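Local coordinates for MATE family efflux transporter (Vibrio cholerae, PDB 6IDP), which probably exports drugs and other toxic compounds across the bacterial membrane, using a proton-dependent conformational change, at residues L280-I294 / L309-Q321. Residues are numbered along the deposited sequence; the frame is centred on the assembly and turned at random.
With OLC ((2R)-2,3-dihydroxypropyl (9Z)-octadec-9-enoate), chain P; OLC ((2R)-2,3-dihydroxypropyl (9Z)-octadec-9-enoate), chain N; OLC ((2R)-2,3-dihydroxypropyl (9Z)-octadec-9-enoate), chain G.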
loop_
_atom_site.group_PDB
_atom_site.type_symbol
_atom_site.label_atom_id
_atom_site.label_comp_id
_atom_site.label_asym_id
_atom_site.label_seq_id
_atom_site.Cartn_x
_atom_site.Cartn_y
_atom_site.Cartn_z
ATOM N N LEU A 280 10.551 -4.606 -4.092
ATOM C CA LEU A 280 9.840 -5.038 -2.893
ATOM C C LEU A 280 8.394 -5.437 -3.178
ATOM O O LEU A 280 7.568 -5.480 -2.265
ATOM C CB LEU A 280 9.866 -3.929 -1.836
ATOM C CG LEU A 280 11.143 -3.752 -1.009
ATOM C CD1 LEU A 280 11.128 -2.410 -0.297
ATOM C CD2 LEU A 280 11.305 -4.887 -0.003
ATOM N N VAL A 281 8.086 -5.728 -4.438
ATOM C CA VAL A 281 6.709 -6.019 -4.813
ATOM C C VAL A 281 6.225 -7.349 -4.223
ATOM O O VAL A 281 5.042 -7.502 -3.927
ATOM C CB VAL A 281 6.533 -6.023 -6.359
ATOM C CG1 VAL A 281 7.276 -7.186 -6.995
ATOM C CG2 VAL A 281 5.057 -6.047 -6.732
ATOM N N ALA A 282 7.132 -8.300 -4.027
ATOM C CA ALA A 282 6.748 -9.580 -3.439
ATOM C C ALA A 282 6.462 -9.419 -1.952
ATOM O O ALA A 282 5.563 -10.068 -1.408
ATOM C CB ALA A 282 7.826 -10.623 -3.660
ATOM N N VAL A 283 7.232 -8.557 -1.293
ATOM C CA VAL A 283 7.004 -8.274 0.115
ATOM C C VAL A 283 5.674 -7.542 0.266
ATOM O O VAL A 283 4.886 -7.836 1.171
ATOM C CB VAL A 283 8.145 -7.440 0.724
ATOM C CG1 VAL A 283 7.877 -7.162 2.193
ATOM C CG2 VAL A 283 9.472 -8.162 0.559
ATOM N N LEU A 284 5.424 -6.605 -0.646
ATOM C CA LEU A 284 4.174 -5.854 -0.673
ATOM C C LEU A 284 2.971 -6.792 -0.799
ATOM O O LEU A 284 1.982 -6.646 -0.081
ATOM C CB LEU A 284 4.191 -4.844 -1.820
ATOM C CG LEU A 284 3.265 -3.627 -1.729
ATOM C CD1 LEU A 284 1.880 -3.915 -2.300
ATOM C CD2 LEU A 284 3.174 -3.119 -0.291
ATOM N N ALA A 285 3.066 -7.758 -1.708
ATOM C CA ALA A 285 2.014 -8.754 -1.886
ATOM C C ALA A 285 1.779 -9.544 -0.601
ATOM O O ALA A 285 0.642 -9.876 -0.264
ATOM C CB ALA A 285 2.366 -9.698 -3.029
ATOM N N MET A 286 2.862 -9.830 0.115
ATOM C CA MET A 286 2.797 -10.629 1.337
ATOM C C MET A 286 2.092 -9.882 2.470
ATOM O O MET A 286 1.473 -10.499 3.333
ATOM C CB MET A 286 4.204 -11.045 1.777
ATOM C CG MET A 286 4.269 -12.399 2.470
ATOM S SD MET A 286 5.952 -13.053 2.578
ATOM C CE MET A 286 6.655 -12.389 1.071
ATOM N N THR A 287 2.176 -8.554 2.464
ATOM C CA THR A 287 1.520 -7.754 3.496
ATOM C C THR A 287 0.007 -7.712 3.300
ATOM O O THR A 287 -0.717 -7.152 4.121
ATOM C CB THR A 287 2.057 -6.309 3.534
ATOM O OG1 THR A 287 1.822 -5.675 2.272
ATOM C CG2 THR A 287 3.545 -6.302 3.840
ATOM N N MET A 288 -0.463 -8.300 2.205
ATOM C CA MET A 288 -1.892 -8.411 1.956
ATOM C C MET A 288 -2.381 -9.854 2.088
ATOM O O MET A 288 -3.563 -10.095 2.317
ATOM C CB MET A 288 -2.233 -7.862 0.571
ATOM C CG MET A 288 -2.098 -6.354 0.467
ATOM S SD MET A 288 -2.411 -5.742 -1.196
ATOM C CE MET A 288 -1.018 -6.447 -2.071
ATOM N N SER A 289 -1.467 -10.809 1.950
ATOM C CA SER A 289 -1.837 -12.221 2.009
ATOM C C SER A 289 -1.611 -12.816 3.396
ATOM O O SER A 289 -2.383 -13.656 3.854
ATOM C CB SER A 289 -1.057 -13.021 0.963
ATOM O OG SER A 289 0.340 -12.876 1.142
ATOM N N LEU A 290 -0.552 -12.369 4.062
ATOM C CA LEU A 290 -0.183 -12.895 5.373
ATOM C C LEU A 290 -1.129 -12.499 6.528
ATOM O O LEU A 290 -1.464 -13.353 7.350
ATOM C CB LEU A 290 1.251 -12.471 5.712
ATOM C CG LEU A 290 1.875 -13.010 6.998
ATOM C CD1 LEU A 290 1.840 -14.527 7.007
ATOM C CD2 LEU A 290 3.302 -12.500 7.142
ATOM N N PRO A 291 -1.555 -11.219 6.609
ATOM C CA PRO A 291 -2.432 -10.875 7.741
ATOM C C PRO A 291 -3.732 -11.695 7.894
ATOM O O PRO A 291 -4.087 -11.975 9.035
ATOM C CB PRO A 291 -2.765 -9.402 7.481
ATOM C CG PRO A 291 -1.576 -8.883 6.758
ATOM C CD PRO A 291 -1.156 -10.012 5.855
ATOM N N PRO A 292 -4.429 -12.057 6.796
ATOM C CA PRO A 292 -5.619 -12.890 7.028
ATOM C C PRO A 292 -5.277 -14.255 7.611
ATOM O O PRO A 292 -6.020 -14.766 8.445
ATOM C CB PRO A 292 -6.221 -13.055 5.631
ATOM C CG PRO A 292 -5.640 -11.969 4.813
ATOM C CD PRO A 292 -4.286 -11.697 5.373
ATOM N N MET A 293 -4.170 -14.837 7.161
ATOM C CA MET A 293 -3.719 -16.122 7.682
ATOM C C MET A 293 -3.415 -16.014 9.173
ATOM O O MET A 293 -3.837 -16.857 9.962
ATOM C CB MET A 293 -2.482 -16.612 6.919
ATOM C CG MET A 293 -2.673 -16.718 5.414
ATOM S SD MET A 293 -1.166 -17.204 4.537
ATOM C CE MET A 293 -1.045 -18.937 4.979
ATOM N N ILE A 294 -2.686 -14.966 9.550
ATOM C CA ILE A 294 -2.324 -14.737 10.945
ATOM C C ILE A 294 -3.555 -14.499 11.815
ATOM O O ILE A 294 -3.684 -15.083 12.894
ATOM C CB ILE A 294 -1.364 -13.533 11.093
ATOM C CG1 ILE A 294 -0.061 -13.784 10.333
ATOM C CG2 ILE A 294 -1.064 -13.264 12.558
ATOM C CD1 ILE A 294 0.738 -14.952 10.863
ATOM N N LEU A 309 4.790 -19.674 10.583
ATOM C CA LEU A 309 4.477 -18.988 9.328
ATOM C C LEU A 309 5.208 -17.651 9.196
ATOM O O LEU A 309 5.655 -17.283 8.107
ATOM C CB LEU A 309 2.968 -18.769 9.201
ATOM C CG LEU A 309 2.465 -18.093 7.924
ATOM C CD1 LEU A 309 2.862 -18.891 6.688
ATOM C CD2 LEU A 309 0.957 -17.901 7.982
ATOM N N VAL A 310 5.327 -16.925 10.304
ATOM C CA VAL A 310 6.016 -15.641 10.294
ATOM C C VAL A 310 7.506 -15.830 10.008
ATOM O O VAL A 310 8.098 -15.082 9.226
ATOM C CB VAL A 310 5.823 -14.885 11.628
ATOM C CG1 VAL A 310 6.777 -13.698 11.725
ATOM C CG2 VAL A 310 4.381 -14.418 11.763
ATOM N N ARG A 311 8.104 -16.840 10.630
ATOM C CA ARG A 311 9.514 -17.131 10.402
ATOM C C ARG A 311 9.753 -17.589 8.966
ATOM O O ARG A 311 10.759 -17.227 8.356
ATOM C CB ARG A 311 10.013 -18.181 11.397
ATOM C CG ARG A 311 10.266 -17.618 12.788
ATOM C CD ARG A 311 10.583 -18.706 13.798
ATOM N NE ARG A 311 11.009 -18.144 15.077
ATOM C CZ ARG A 311 12.278 -18.020 15.455
ATOM N NH1 ARG A 311 13.252 -18.429 14.654
ATOM N NH2 ARG A 311 12.572 -17.493 16.635
ATOM N N ILE A 312 8.827 -18.379 8.430
ATOM C CA ILE A 312 8.876 -18.774 7.025
ATOM C C ILE A 312 8.847 -17.537 6.131
ATOM O O ILE A 312 9.651 -17.406 5.210
ATOM C CB ILE A 312 7.706 -19.709 6.649
ATOM C CG1 ILE A 312 7.868 -21.067 7.326
ATOM C CG2 ILE A 312 7.623 -19.893 5.140
ATOM C CD1 ILE A 312 6.711 -22.014 7.069
ATOM N N ALA A 313 7.922 -16.629 6.423
ATOM C CA ALA A 313 7.798 -15.382 5.678
ATOM C C ALA A 313 9.074 -14.547 5.752
ATOM O O ALA A 313 9.509 -13.980 4.750
ATOM C CB ALA A 313 6.614 -14.577 6.193
ATOM N N CYS A 314 9.665 -14.470 6.940
ATOM C CA CYS A 314 10.889 -13.699 7.128
ATOM C C CYS A 314 12.058 -14.323 6.375
ATOM O O CYS A 314 12.893 -13.609 5.819
ATOM C CB CYS A 314 11.230 -13.575 8.615
ATOM S SG CYS A 314 10.171 -12.432 9.529
ATOM N N GLN A 315 12.114 -15.651 6.359
ATOM C CA GLN A 315 13.162 -16.358 5.631
ATOM C C GLN A 315 13.098 -16.053 4.142
ATOM O O GLN A 315 14.123 -15.783 3.515
ATOM C CB GLN A 315 13.062 -17.866 5.855
ATOM C CG GLN A 315 13.480 -18.315 7.239
ATOM C CD GLN A 315 13.170 -19.777 7.488
ATOM O OE1 GLN A 315 13.174 -20.590 6.563
ATOM N NE2 GLN A 315 12.891 -20.117 8.740
ATOM N N PHE A 316 11.895 -16.096 3.579
ATOM C CA PHE A 316 11.726 -15.796 2.165
ATOM C C PHE A 316 12.178 -14.372 1.853
ATOM O O PHE A 316 12.957 -14.156 0.929
ATOM C CB PHE A 316 10.273 -15.988 1.724
ATOM C CG PHE A 316 9.994 -15.469 0.340
ATOM C CD1 PHE A 316 10.324 -16.221 -0.778
ATOM C CD2 PHE A 316 9.417 -14.225 0.155
ATOM C CE1 PHE A 316 10.077 -15.739 -2.053
ATOM C CE2 PHE A 316 9.167 -13.737 -1.122
ATOM C CZ PHE A 316 9.498 -14.497 -2.225
ATOM N N VAL A 317 11.687 -13.411 2.630
ATOM C CA VAL A 317 11.994 -12.003 2.405
ATOM C C VAL A 317 13.497 -11.729 2.418
ATOM O O VAL A 317 14.023 -11.083 1.513
ATOM C CB VAL A 317 11.307 -11.109 3.454
ATOM C CG1 VAL A 317 11.858 -9.692 3.394
ATOM C CG2 VAL A 317 9.802 -11.109 3.237
ATOM N N LEU A 318 14.186 -12.234 3.438
ATOM C CA LEU A 318 15.631 -12.064 3.540
ATOM C C LEU A 318 16.362 -12.703 2.362
ATOM O O LEU A 318 17.243 -12.088 1.765
ATOM C CB LEU A 318 16.142 -12.654 4.855
ATOM C CG LEU A 318 15.705 -11.871 6.091
ATOM C CD1 LEU A 318 16.243 -12.513 7.357
ATOM C CD2 LEU A 318 16.168 -10.430 5.968
ATOM N N GLY A 319 15.989 -13.934 2.030
ATOM C CA GLY A 319 16.619 -14.644 0.932
ATOM C C GLY A 319 16.337 -14.023 -0.425
ATOM O O GLY A 319 17.244 -13.826 -1.231
ATOM N N PHE A 320 15.070 -13.707 -0.668
ATOM C CA PHE A 320 14.624 -13.180 -1.952
ATOM C C PHE A 320 15.222 -11.801 -2.250
ATOM O O PHE A 320 15.683 -11.547 -3.365
ATOM C CB PHE A 320 13.092 -13.123 -1.975
ATOM C CG PHE A 320 12.505 -12.721 -3.296
ATOM C CD1 PHE A 320 12.585 -13.562 -4.395
ATOM C CD2 PHE A 320 11.835 -11.516 -3.425
ATOM C CE1 PHE A 320 12.028 -13.193 -5.609
ATOM C CE2 PHE A 320 11.274 -11.142 -4.633
ATOM C CZ PHE A 320 11.371 -11.980 -5.727
ATOM N N GLN A 321 15.226 -10.918 -1.255
ATOM C CA GLN A 321 15.795 -9.587 -1.443
ATOM C C GLN A 321 17.325 -9.618 -1.522
ATOM O O GLN A 321 17.933 -8.711 -2.082
ATOM C CB GLN A 321 15.347 -8.640 -0.323
ATOM C CG GLN A 321 13.830 -8.479 -0.186
ATOM C CD GLN A 321 13.158 -8.003 -1.460
ATOM O OE1 GLN A 321 13.698 -7.169 -2.190
ATOM N NE2 GLN A 321 11.971 -8.536 -1.734
HETATM C C18 OLC P . 5.078 -15.061 -4.788
HETATM C C10 OLC P . 8.194 -20.067 -0.337
HETATM C C9 OLC P . 8.493 -21.332 -0.708
HETATM C C17 OLC P . 6.424 -15.184 -4.106
HETATM C C11 OLC P . 6.802 -19.710 0.146
HETATM C C8 OLC P . 7.449 -22.428 -0.648
HETATM C C16 OLC P . 6.373 -16.286 -3.068
HETATM C C12 OLC P . 6.802 -18.338 0.787
HETATM C C7 OLC P . 7.852 -23.574 -1.552
HETATM C C15 OLC P . 5.705 -15.774 -1.812
HETATM C C13 OLC P . 6.934 -17.261 -0.270
HETATM C C6 OLC P . 8.386 -24.730 -0.733
HETATM C C14 OLC P . 5.570 -16.908 -0.820
HETATM C C5 OLC P . 7.242 -25.443 -0.047
HETATM C C18 OLC N . 14.230 -6.135 -9.953
HETATM C C17 OLC N . 13.444 -6.868 -8.889
HETATM C C16 OLC N . 12.225 -7.508 -9.517
HETATM C C12 OLC N . 8.254 -10.324 -8.798
HETATM C C15 OLC N . 11.436 -8.255 -8.464
HETATM C C13 OLC N . 9.515 -9.786 -8.157
HETATM C C14 OLC N . 10.131 -8.740 -9.061
HETATM C C18 OLC G . 17.707 -7.986 8.979
HETATM C C10 OLC G . 13.494 -15.476 11.294
HETATM C C9 OLC G . 13.797 -16.790 11.314
HETATM C C17 OLC G . 17.114 -7.701 10.341
HETATM C C11 OLC G . 14.521 -14.466 11.761
HETATM C C16 OLC G . 15.859 -8.527 10.536
HETATM C C12 OLC G . 14.136 -13.070 11.319
HETATM C C15 OLC G . 16.207 -9.904 11.063
HETATM C C13 OLC G . 15.244 -12.108 11.696
HETATM C C14 OLC G . 14.943 -10.736 11.133
#
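Met286 and Phe316 meet near the middle of an antiparallel helix pair, 280-294 against 309-321, whose segment axes run at 164° and approach to 10.6 Å. The thioether of Met286 is the main bump: SD lies 4.0 Å from Ala313 CB, where the small alanine makes a shallow hollow, and the bend at chi3 (-32°) turns CE toward the Phe316 ring, 3.4 Å from Phe316 CD2. That methyl comes obliquely to the ring and also touches Val317 CG2. Phe316 is held on both faces, with C13 of one monoolein chain over one and CB of Phe320, a helical turn along, over the opposite one.

The backbones come closest at Val283 and Val317, CA atoms 6.6 Å apart. Val283 CG2 meets the Val317 methyls, while Ala282 CB rests against two rings, at the edge of Phe316 near its plane and 3.6 Å from Phe320 CE2. The Gln321 side chain lies against Leu280 CD2 and Val283 CG2. At the other end Leu309 supplies the bump. With CG anti to its backbone N (chi1 -179°), its CD2 enters a hollow lined by Leu290, Met293 and Ile294, 3.6 Å from Leu290 CD1 and 3.8 Å from Met293 CE. The two leucine side chains lie alongside one another, pointing opposite ways, and Leu290 CD2 shares Ala313 with Met286. Ile294 CD1 reaches past Leu309 to Val310 CG2.

No hydrogen bond spans the pair; the side-chain contacts are almost all apolar, Gln321 being the polar exception, as suits neighbouring membrane helices of a MATE transporter. The 280-294 helix is kinked around Met288 and Pro291-Pro292; Met288 packs on helix 5-39, and both prolines on Thr72 of helix 54-80. Helix 360-375 covers Leu290, Ala313 and Cys314, while lipid chains lie against Phe316, Phe320 and Cys314.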